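Long-range contacts in MstE (Scytonema sp. PCC 10023, PDB 6SBF), which probably catalyses the protonation-initiated cyclisation of an isoprenoid precursor in merosterol biosynthesis, as a monodomain class II terpene cyclase: residues E42-D47 and E86-R91; W212-Y217 and N262-A267; W305-Y310 and I344-S349. The protein carries 1 engineered substitution. All blocks are in the same frame, centred on the assembly; numbering follows the deposited sequence.

In the fold
The three contacts show helix ends and connecting loops meeting in an alpha6-alpha6 barrel. They follow one another in series along the chain. Contact 1 ties the loop after helix 18-37 to the end of helix 75-90, and contact 2 joins the starts of helices 215-229 and 265-275. Contact 3 pairs the loops leading to strand 311-313 and helix 350-363. Contacts 1 and 2 lie on opposite sides of the chain's centre, their centres about 27 Å apart, and contact 3 touches both: Asn-348 probably hydrogen-bonds Asp-47 and Gln-46, while Ser-308 probably does so with Thr-265 and Phe-266. Early and late parts of the chain are thereby connected within a single domain.

Contact 1: E42-D47 and E86-R91; sequences EGWWQD and ELLKIR
The indole of Trp-44 is held between Leu-87 on one face and Arg-91 on the other, with Leu-88 CD2 lying in plane at its edge. Leu-87 CB makes a CH-pi contact, 3.7 Å from the centroid of the Trp-44 six-membered ring and 15° off the ring normal. On the opposite face, Arg-91 NH2 stands toward the rim, 3.6 Å from Trp-44 NE1. The guanidinium is not laid flat on the indole: the two planes are 41° apart, and the side chains reach toward each other tip to tip. With CG anti to the carbonyl carbon (chi1 -67°), Arg-91 also rests that atom against the indole, 3.7 Å from Trp-44 CH2. A water joins the polar ends, accepting from Trp-44 NE1 at 2.9 Å and from Arg-91 NH2 at 3.1 Å. Segment 42-47 resembles the Gly-X-Trp end of a squalene-hopene cyclase QW motif, with Arg-39 at the place of the glutamine and Trp-45 in the closing position. Trp-44, the residue between, meets helix 75-90. Gly-43 adopts a positive phi, and Leu-87 CD1 packs against its backbone, 3.6 Å from Gly-43 C. Asn-40 OD1 accepts from the backbone N-H groups of both Gly-43 and Trp-44. Arg-91 NH1 forms salt bridges with Glu-59 and Asp-58, a pairing that would help fix the guanidinium beside the indole. At the outer margin, Leu-87 CD2 lies 3.8 Å from Glu-42 O.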
loop_
_atom_site.group_PDB
_atom_site.type_symbol
_atom_site.label_atom_id
_atom_site.label_comp_id
_atom_site.label_asym_id
_atom_site.label_seq_id
_atom_site.Cartn_x
_atom_site.Cartn_y
_atom_site.Cartn_z
ATOM N N GLU A 42 -23.008 -4.666 -2.181
ATOM C CA GLU A 42 -22.521 -6.073 -2.264
ATOM C C GLU A 42 -21.497 -6.295 -1.148
ATOM O O GLU A 42 -21.264 -7.441 -0.802
ATOM C CB GLU A 42 -21.866 -6.423 -3.611
ATOM C CG GLU A 42 -22.825 -6.883 -4.707
ATOM C CD GLU A 42 -23.355 -8.310 -4.654
ATOM O OE1 GLU A 42 -22.619 -9.231 -4.205
ATOM O OE2 GLU A 42 -24.510 -8.510 -5.093
ATOM N N GLY A 43 -20.841 -5.232 -0.655
ATOM C CA GLY A 43 -19.878 -5.372 0.427
ATOM C C GLY A 43 -18.454 -4.953 0.056
ATOM O O GLY A 43 -17.585 -5.099 0.901
ATOM N N TRP A 44 -18.216 -4.482 -1.154
ATOM C CA TRP A 44 -16.850 -4.044 -1.536
ATOM C C TRP A 44 -16.451 -2.767 -0.803
ATOM O O TRP A 44 -17.270 -1.869 -0.637
ATOM C CB TRP A 44 -16.818 -3.764 -3.042
ATOM C CG TRP A 44 -17.010 -4.945 -3.932
ATOM C CD1 TRP A 44 -18.158 -5.309 -4.575
ATOM C CD2 TRP A 44 -16.028 -5.902 -4.337
ATOM N NE1 TRP A 44 -17.955 -6.429 -5.337
ATOM C CE2 TRP A 44 -16.645 -6.815 -5.207
ATOM C CE3 TRP A 44 -14.699 -6.116 -3.980
ATOM C CZ2 TRP A 44 -15.961 -7.881 -5.772
ATOM C CZ3 TRP A 44 -14.015 -7.166 -4.541
ATOM C CH2 TRP A 44 -14.639 -8.040 -5.431
ATOM N N TRP A 45 -15.150 -2.626 -0.542
ATOM C CA TRP A 45 -14.531 -1.308 -0.377
ATOM C C TRP A 45 -14.108 -0.745 -1.741
ATOM O O TRP A 45 -13.515 -1.468 -2.530
ATOM C CB TRP A 45 -13.298 -1.449 0.515
ATOM C CG TRP A 45 -13.619 -1.684 1.959
ATOM C CD1 TRP A 45 -14.206 -0.818 2.815
ATOM C CD2 TRP A 45 -13.313 -2.855 2.742
ATOM N NE1 TRP A 45 -14.358 -1.380 4.066
ATOM C CE2 TRP A 45 -13.798 -2.617 4.034
ATOM C CE3 TRP A 45 -12.670 -4.075 2.477
ATOM C CZ2 TRP A 45 -13.701 -3.593 5.039
ATOM C CZ3 TRP A 45 -12.573 -5.055 3.465
ATOM C CH2 TRP A 45 -13.056 -4.781 4.745
ATOM N N GLN A 46 -14.528 0.489 -1.978
ATOM C CA GLN A 46 -14.253 1.171 -3.240
ATOM C C GLN A 46 -13.447 2.436 -2.967
ATOM O O GLN A 46 -13.718 3.158 -2.028
ATOM C CB GLN A 46 -15.548 1.643 -3.894
ATOM C CG GLN A 46 -16.424 0.538 -4.412
ATOM C CD GLN A 46 -17.660 1.120 -5.066
ATOM O OE1 GLN A 46 -18.542 1.580 -4.380
ATOM N NE2 GLN A 46 -17.677 1.152 -6.367
ATOM N N ASP A 47 -12.505 2.728 -3.875
ATOM C CA ASP A 47 -11.788 4.022 -3.782
ATOM C C ASP A 47 -11.078 4.244 -5.094
ATOM O O ASP A 47 -10.857 3.332 -5.845
ATOM C CB ASP A 47 -10.848 4.118 -2.586
ATOM C CG ASP A 47 -10.986 5.396 -1.781
ATOM O OD1 ASP A 47 -11.354 6.451 -2.425
ATOM O OD2 ASP A 47 -10.684 5.402 -0.569
ATOM N N GLU A 86 -14.695 -13.875 -0.300
ATOM C CA GLU A 86 -15.780 -14.452 -1.116
ATOM C C GLU A 86 -16.103 -13.540 -2.312
ATOM O O GLU A 86 -16.317 -14.068 -3.427
ATOM C CB GLU A 86 -17.029 -14.675 -0.253
ATOM C CG GLU A 86 -16.864 -15.804 0.741
ATOM C CD GLU A 86 -16.561 -17.210 0.218
ATOM O OE1 GLU A 86 -17.069 -17.568 -0.860
ATOM O OE2 GLU A 86 -15.796 -17.950 0.909
ATOM N N LEU A 87 -16.097 -12.216 -2.110
ATOM C CA LEU A 87 -16.306 -11.278 -3.250
ATOM C C LEU A 87 -15.191 -11.444 -4.297
ATOM O O LEU A 87 -15.493 -11.500 -5.498
ATOM C CB LEU A 87 -16.359 -9.835 -2.733
ATOM C CG LEU A 87 -17.625 -9.537 -1.908
ATOM C CD1 LEU A 87 -17.537 -8.134 -1.304
ATOM C CD2 LEU A 87 -18.881 -9.646 -2.735
ATOM N N LEU A 88 -13.951 -11.527 -3.837
ATOM C CA LEU A 88 -12.830 -11.718 -4.744
ATOM C C LEU A 88 -12.952 -13.020 -5.531
ATOM O O LEU A 88 -12.654 -13.080 -6.737
ATOM C CB LEU A 88 -11.518 -11.593 -3.984
ATOM C CG LEU A 88 -11.150 -10.168 -3.592
ATOM C CD1 LEU A 88 -10.099 -10.168 -2.536
ATOM C CD2 LEU A 88 -10.752 -9.310 -4.750
ATOM N N LYS A 89 -13.375 -14.103 -4.871
ATOM C CA LYS A 89 -13.523 -15.391 -5.596
ATOM C C LYS A 89 -14.572 -15.324 -6.701
ATOM O O LYS A 89 -14.401 -16.035 -7.701
ATOM C CB LYS A 89 -13.844 -16.511 -4.612
ATOM C CG LYS A 89 -12.626 -16.960 -3.815
ATOM C CD LYS A 89 -12.870 -18.207 -3.018
ATOM C CE LYS A 89 -13.936 -18.024 -1.969
ATOM N NZ LYS A 89 -14.119 -19.275 -1.239
ATOM N N ILE A 90 -15.603 -14.489 -6.512
ATOM C CA ILE A 90 -16.640 -14.356 -7.553
ATOM C C ILE A 90 -16.106 -13.579 -8.756
ATOM O O ILE A 90 -16.647 -13.734 -9.842
ATOM C CB ILE A 90 -17.919 -13.754 -6.938
ATOM C CG1 ILE A 90 -18.543 -14.795 -6.012
ATOM C CG2 ILE A 90 -18.881 -13.261 -7.950
ATOM C CD1 ILE A 90 -19.517 -14.204 -4.996
ATOM N N ARG A 91 -15.029 -12.785 -8.604
ATOM C CA ARG A 91 -14.335 -12.078 -9.719
ATOM C C ARG A 91 -13.380 -13.069 -10.384
ATOM O O ARG A 91 -12.133 -12.954 -10.238
ATOM C CB ARG A 91 -13.663 -10.806 -9.218
ATOM C CG ARG A 91 -14.599 -9.716 -8.742
ATOM C CD ARG A 91 -15.359 -9.055 -9.892
ATOM N NE ARG A 91 -16.269 -8.042 -9.424
ATOM C CZ ARG A 91 -15.932 -6.772 -9.199
ATOM N NH1 ARG A 91 -14.739 -6.277 -9.521
ATOM N NH2 ARG A 91 -16.829 -5.958 -8.684
HETATM O O HOH W 1 -19.367 -7.388 -7.711
#

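Contact 2: W212-Y217 and N262-A267; sequences WSDHEY and NGSTFA
Phe-266 and Ala-267 form the tightly packed part of this contact, pressing against side chains of the first turn of helix 215-229 and of the loop before it. Phe-266 sends CG away from the backbone N (chi1 -177°), and its ring meets two aromatics. Phe-266 CZ lies 3.9 Å from Tyr-217 CD2, and Phe-266 CE2 is 4.0 Å from Trp-212 CE3, with the Trp-212 and Phe-266 planes turned 35° apart in an oblique pairing. Asp-214 OD2 comes in at the edge of the ring, 3.6 Å from Phe-266 CD2. Ala-267 CB meets the carboxylates of both Asp-214 and Glu-216, approaching Glu-216 OE2 to 3.5 Å; OE1 of that glutamate is taken by a salt bridge to Arg-248. The packing is looser at Ser-264, where one water spans the interval, donating to Asp-214 OD2 at 2.6 Å and accepting from Ser-264 OG. Ser-264 is the N-cap of helix 265-275, and its OG accepts from Ala-267 N at 3.0 Å in a nearly straight bond (170°). Two barrel helices thus meet at their N-terminal ends: Trp-270 packs edge-to-face on Phe-266 and Tyr-217, while helices 59-69 and 350-363 supply Tyr-64 and Phe-351 against Phe-266.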
loop_
_atom_site.group_PDB
_atom_site.type_symbol
_atom_site.label_atom_id
_atom_site.label_comp_id
_atom_site.label_asym_id
_atom_site.label_seq_id
_atom_site.Cartn_x
_atom_site.Cartn_y
_atom_site.Cartn_z
ATOM N N TRP A 212 3.473 5.475 -6.771
ATOM C CA TRP A 212 3.205 6.281 -5.579
ATOM C C TRP A 212 4.151 7.437 -5.469
ATOM O O TRP A 212 5.365 7.274 -5.672
ATOM C CB TRP A 212 3.340 5.415 -4.317
ATOM C CG TRP A 212 2.384 4.261 -4.300
ATOM C CD1 TRP A 212 2.647 3.026 -4.779
ATOM C CD2 TRP A 212 0.963 4.304 -4.042
ATOM N NE1 TRP A 212 1.545 2.254 -4.753
ATOM C CE2 TRP A 212 0.489 3.022 -4.305
ATOM C CE3 TRP A 212 0.088 5.288 -3.607
ATOM C CZ2 TRP A 212 -0.846 2.688 -4.110
ATOM C CZ3 TRP A 212 -1.243 4.989 -3.483
ATOM C CH2 TRP A 212 -1.690 3.677 -3.670
ATOM N N SER A 213 3.622 8.552 -5.014
ATOM C CA SER A 213 4.427 9.749 -4.736
ATOM C C SER A 213 5.269 9.526 -3.479
ATOM O O SER A 213 6.381 10.065 -3.362
ATOM C CB SER A 213 3.455 10.928 -4.503
ATOM O OG SER A 213 2.686 11.303 -5.628
ATOM N N ASP A 214 4.695 8.827 -2.487
ATOM C CA ASP A 214 5.291 8.821 -1.137
ATOM C C ASP A 214 6.220 7.614 -1.002
ATOM O O ASP A 214 5.736 6.428 -0.885
ATOM C CB ASP A 214 4.192 8.797 -0.093
ATOM C CG ASP A 214 3.334 10.047 -0.128
ATOM O OD1 ASP A 214 3.915 11.146 -0.035
ATOM O OD2 ASP A 214 2.098 9.946 -0.245
ATOM N N HIS A 215 7.532 7.826 -0.917
ATOM C CA HIS A 215 8.536 6.761 -0.863
ATOM C C HIS A 215 8.417 5.937 0.427
ATOM O O HIS A 215 8.968 4.826 0.454
ATOM C CB HIS A 215 9.944 7.354 -0.907
ATOM C CG HIS A 215 10.243 8.196 -2.089
ATOM N ND1 HIS A 215 9.706 7.933 -3.340
ATOM C CD2 HIS A 215 11.080 9.268 -2.212
ATOM C CE1 HIS A 215 10.179 8.856 -4.193
ATOM N NE2 HIS A 215 10.996 9.684 -3.517
ATOM N N GLU A 216 7.739 6.447 1.444
ATOM C CA GLU A 216 7.540 5.683 2.703
ATOM C C GLU A 216 6.812 4.360 2.437
ATOM O O GLU A 216 7.092 3.417 3.134
ATOM C CB GLU A 216 6.797 6.560 3.704
ATOM C CG GLU A 216 7.541 7.842 4.108
ATOM C CD GLU A 216 7.571 8.954 3.090
ATOM O OE1 GLU A 216 8.441 9.876 3.252
ATOM O OE2 GLU A 216 6.713 8.946 2.161
ATOM N N TYR A 217 5.889 4.345 1.496
ATOM C CA TYR A 217 5.164 3.119 1.141
ATOM C C TYR A 217 6.132 2.042 0.692
ATOM O O TYR A 217 6.173 0.926 1.282
ATOM C CB TYR A 217 4.140 3.460 0.061
ATOM C CG TYR A 217 3.410 2.293 -0.543
ATOM C CD1 TYR A 217 3.895 1.580 -1.594
ATOM C CD2 TYR A 217 2.153 1.940 -0.103
ATOM C CE1 TYR A 217 3.204 0.540 -2.199
ATOM C CE2 TYR A 217 1.440 0.895 -0.681
ATOM C CZ TYR A 217 1.953 0.181 -1.729
ATOM O OH TYR A 217 1.241 -0.840 -2.307
ATOM N N ASN A 262 2.538 20.345 6.288
ATOM C CA ASN A 262 2.245 20.177 7.738
ATOM C C ASN A 262 1.810 18.723 7.986
ATOM O O ASN A 262 1.265 18.453 9.058
ATOM C CB ASN A 262 1.218 21.189 8.271
ATOM C CG ASN A 262 1.791 22.598 8.190
ATOM O OD1 ASN A 262 2.762 22.898 8.863
ATOM N ND2 ASN A 262 1.205 23.404 7.355
ATOM N N GLY A 263 2.096 17.807 7.072
ATOM C CA GLY A 263 2.020 16.364 7.344
ATOM C C GLY A 263 1.010 15.623 6.471
ATOM O O GLY A 263 -0.167 16.005 6.368
ATOM N N SER A 264 1.479 14.527 5.882
ATOM C CA SER A 264 0.676 13.576 5.105
ATOM C C SER A 264 0.249 12.404 6.018
ATOM O O SER A 264 1.140 11.719 6.576
ATOM C CB SER A 264 1.449 13.035 3.965
ATOM O OG SER A 264 0.873 11.838 3.494
ATOM N N THR A 265 -1.032 12.159 6.169
ATOM C CA THR A 265 -1.501 11.029 6.967
ATOM C C THR A 265 -1.015 9.717 6.382
ATOM O O THR A 265 -0.560 8.833 7.162
ATOM C CB THR A 265 -3.010 11.082 7.154
ATOM O OG1 THR A 265 -3.620 11.247 5.892
ATOM C CG2 THR A 265 -3.430 12.200 8.094
ATOM N N PHE A 266 -1.052 9.542 5.084
ATOM C CA PHE A 266 -0.613 8.307 4.406
ATOM C C PHE A 266 0.866 8.078 4.587
ATOM O O PHE A 266 1.303 6.954 4.942
ATOM C CB PHE A 266 -1.042 8.334 2.938
ATOM C CG PHE A 266 -0.739 7.123 2.109
ATOM C CD1 PHE A 266 -1.499 5.967 2.257
ATOM C CD2 PHE A 266 0.229 7.139 1.128
ATOM C CE1 PHE A 266 -1.260 4.876 1.431
ATOM C CE2 PHE A 266 0.451 6.104 0.272
ATOM C CZ PHE A 266 -0.311 4.954 0.432
ATOM N N ALA A 267 1.687 9.082 4.306
ATOM C CA ALA A 267 3.141 8.916 4.369
ATOM C C ALA A 267 3.507 8.690 5.843
ATOM O O ALA A 267 4.463 7.953 6.108
ATOM C CB ALA A 267 3.859 10.110 3.764
HETATM O O HOH W 2 0.626 11.763 0.890
#

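Contact 3: W305-Y310 and I344-S349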
loop_
_atom_site.group_PDB
_atom_site.type_symbol
_atom_site.label_atom_id
_atom_site.label_comp_id
_atom_site.label_asym_id
_atom_site.label_seq_id
_atom_site.Cartn_x
_atom_site.Cartn_y
_atom_site.Cartn_z
ATOM N N TRP A 305 -9.413 9.397 8.379
ATOM C CA TRP A 305 -8.359 10.416 8.240
ATOM C C TRP A 305 -8.516 11.041 6.839
ATOM O O TRP A 305 -8.990 10.387 5.918
ATOM C CB TRP A 305 -6.952 9.836 8.409
ATOM C CG TRP A 305 -6.563 9.613 9.824
ATOM C CD1 TRP A 305 -5.883 10.451 10.620
ATOM C CD2 TRP A 305 -6.917 8.477 10.652
ATOM N NE1 TRP A 305 -5.818 10.000 11.885
ATOM C CE2 TRP A 305 -6.403 8.760 11.926
ATOM C CE3 TRP A 305 -7.558 7.262 10.453
ATOM C CZ2 TRP A 305 -6.532 7.867 13.011
ATOM C CZ3 TRP A 305 -7.669 6.356 11.496
ATOM C CH2 TRP A 305 -7.151 6.664 12.749
ATOM N N VAL A 306 -8.055 12.291 6.696
ATOM C CA VAL A 306 -7.962 13.065 5.425
ATOM C C VAL A 306 -7.273 12.206 4.365
ATOM O O VAL A 306 -6.162 11.747 4.596
ATOM C CB VAL A 306 -7.293 14.439 5.679
ATOM C CG1 VAL A 306 -7.020 15.196 4.415
ATOM C CG2 VAL A 306 -8.123 15.299 6.620
ATOM N N SER A 307 -7.868 12.087 3.182
ATOM C CA SER A 307 -7.272 11.421 2.017
ATOM C C SER A 307 -5.904 11.992 1.709
ATOM O O SER A 307 -5.767 13.238 1.563
ATOM C CB SER A 307 -8.122 11.559 0.861
ATOM O OG SER A 307 -9.400 11.022 1.149
ATOM N N SER A 308 -4.939 11.105 1.543
ATOM C CA SER A 308 -3.586 11.500 1.112
ATOM C C SER A 308 -2.884 10.384 0.383
ATOM O O SER A 308 -1.660 10.425 0.255
ATOM C CB SER A 308 -2.771 12.097 2.266
ATOM O OG SER A 308 -2.650 11.153 3.332
ATOM N N ALA A 309 -3.597 9.362 -0.084
ATOM C CA ALA A 309 -3.000 8.255 -0.824
ATOM C C ALA A 309 -2.878 8.636 -2.290
ATOM O O ALA A 309 -3.754 8.399 -3.069
ATOM C CB ALA A 309 -3.779 6.992 -0.626
ATOM N N TYR A 310 -1.740 9.278 -2.605
ATOM C CA TYR A 310 -1.512 9.879 -3.929
ATOM C C TYR A 310 -0.933 8.878 -4.886
ATOM O O TYR A 310 0.229 8.437 -4.703
ATOM C CB TYR A 310 -0.708 11.168 -3.851
ATOM C CG TYR A 310 -1.424 12.298 -3.165
ATOM C CD1 TYR A 310 -2.619 12.791 -3.645
ATOM C CD2 TYR A 310 -0.948 12.888 -2.024
ATOM C CE1 TYR A 310 -3.291 13.817 -2.995
ATOM C CE2 TYR A 310 -1.587 13.913 -1.367
ATOM C CZ TYR A 310 -2.778 14.407 -1.855
ATOM O OH TYR A 310 -3.405 15.401 -1.182
ATOM N N ILE A 344 -3.936 11.170 -8.823
ATOM C CA ILE A 344 -5.272 11.012 -8.210
ATOM C C ILE A 344 -5.147 10.603 -6.747
ATOM O O ILE A 344 -4.078 10.226 -6.301
ATOM C CB ILE A 344 -6.115 10.059 -9.069
ATOM C CG1 ILE A 344 -5.619 8.619 -9.037
ATOM C CG2 ILE A 344 -6.251 10.604 -10.489
ATOM C CD1 ILE A 344 -6.672 7.684 -9.513
ATOM N N PHE A 345 -6.260 10.663 -6.050
ATOM C CA PHE A 345 -6.266 10.269 -4.630
ATOM C C PHE A 345 -7.523 9.455 -4.315
ATOM O O PHE A 345 -8.421 9.274 -5.139
ATOM C CB PHE A 345 -6.111 11.497 -3.718
ATOM C CG PHE A 345 -7.263 12.457 -3.759
ATOM C CD1 PHE A 345 -8.281 12.433 -2.863
ATOM C CD2 PHE A 345 -7.216 13.532 -4.656
ATOM C CE1 PHE A 345 -9.319 13.337 -2.899
ATOM C CE2 PHE A 345 -8.260 14.444 -4.693
ATOM C CZ PHE A 345 -9.282 14.352 -3.789
ATOM N N ASP A 346 -7.516 8.970 -3.097
ATOM C CA ASP A 346 -8.598 8.123 -2.562
ATOM C C ASP A 346 -9.732 9.003 -2.064
ATOM O O ASP A 346 -9.779 9.390 -0.898
ATOM C CB ASP A 346 -8.052 7.235 -1.467
ATOM C CG ASP A 346 -7.336 7.963 -0.321
ATOM O OD1 ASP A 346 -6.549 8.915 -0.549
ATOM O OD2 ASP A 346 -7.534 7.510 0.843
ATOM N N HIS A 347 -10.655 9.360 -2.972
ATOM C CA HIS A 347 -11.710 10.339 -2.665
ATOM C C HIS A 347 -12.607 9.896 -1.503
ATOM O O HIS A 347 -13.210 10.740 -0.855
ATOM C CB HIS A 347 -12.555 10.620 -3.903
ATOM C CG HIS A 347 -13.181 9.407 -4.506
ATOM N ND1 HIS A 347 -12.448 8.440 -5.247
ATOM C CD2 HIS A 347 -14.482 8.968 -4.404
ATOM C CE1 HIS A 347 -13.348 7.467 -5.576
ATOM N NE2 HIS A 347 -14.591 7.807 -5.113
ATOM N N ASN A 348 -12.726 8.590 -1.212
ATOM C CA ASN A 348 -13.581 8.102 -0.099
ATOM C C ASN A 348 -12.821 8.092 1.220
ATOM O O ASN A 348 -13.444 7.841 2.265
ATOM C CB ASN A 348 -14.132 6.712 -0.410
ATOM C CG ASN A 348 -15.145 6.710 -1.543
ATOM O OD1 ASN A 348 -15.904 7.683 -1.671
ATOM N ND2 ASN A 348 -15.232 5.616 -2.298
ATOM N N SER A 349 -11.506 8.291 1.200
ATOM C CA SER A 349 -10.641 8.237 2.399
ATOM C C SER A 349 -10.539 6.804 2.948
ATOM O O SER A 349 -10.016 6.664 4.073
ATOM C CB SER A 349 -11.059 9.210 3.478
ATOM O OG SER A 349 -11.270 10.535 2.986
HETATM O O HOH W 3 -11.742 13.240 0.387
#
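The carbonyl oxygen of Asp-346 is gripped by two donors, Ser-307 OG from across the contact at 2.6 Å and Ser-349 N from its own turn, which arrive from opposite faces of the carbonyl plane. Ser-307 OG approaches at a C=O...donor angle of 157°, tilted 23° from the carbonyl plane. The Ser-349 N bond closes a type I beta turn from Asp-346 to Ser-349, just before helix 350-363. The facing segment 305-310 starts at the closing tryptophan of a sequence fitting the QW motif of the squalene-hopene cyclase family, Gln-299 to Trp-305; Trp-305 touches Gln-299 and hydrogen-bonds Leu-295 O through its indole N-H. Ser-307 OG also lies 2.7 Å from Ser-349 OG, which has a further partner in Arg-300. A water donates to His-347 O and, weakly, to Ser-307 OG. The Asp-346 carboxylate makes a second link: OD1 accepts from Ala-309 N at 3.0 Å, met from above the carboxylate plane, while OD2 is hydrogen-bonded to Thr-352 in the first turn of the following helix. The aspartate side chain therefore links segment 305-310 to that helix. Farther along, where strand 311-313 begins and strand 342-344 ends, the backbones approach through two CA-H...O contacts, Phe-345 CA to Ala-309 O and Tyr-310 CA to Ile-344 O, each 3.5 Å long. Tyr-310 and Phe-345 lie side by side, pointing the same way, and Tyr-310 OH is hydrogen-bonded to His-260 NE2. Phe-345 CB lies 3.7 Å from both Tyr-310 CE1 and Tyr-310 CD1.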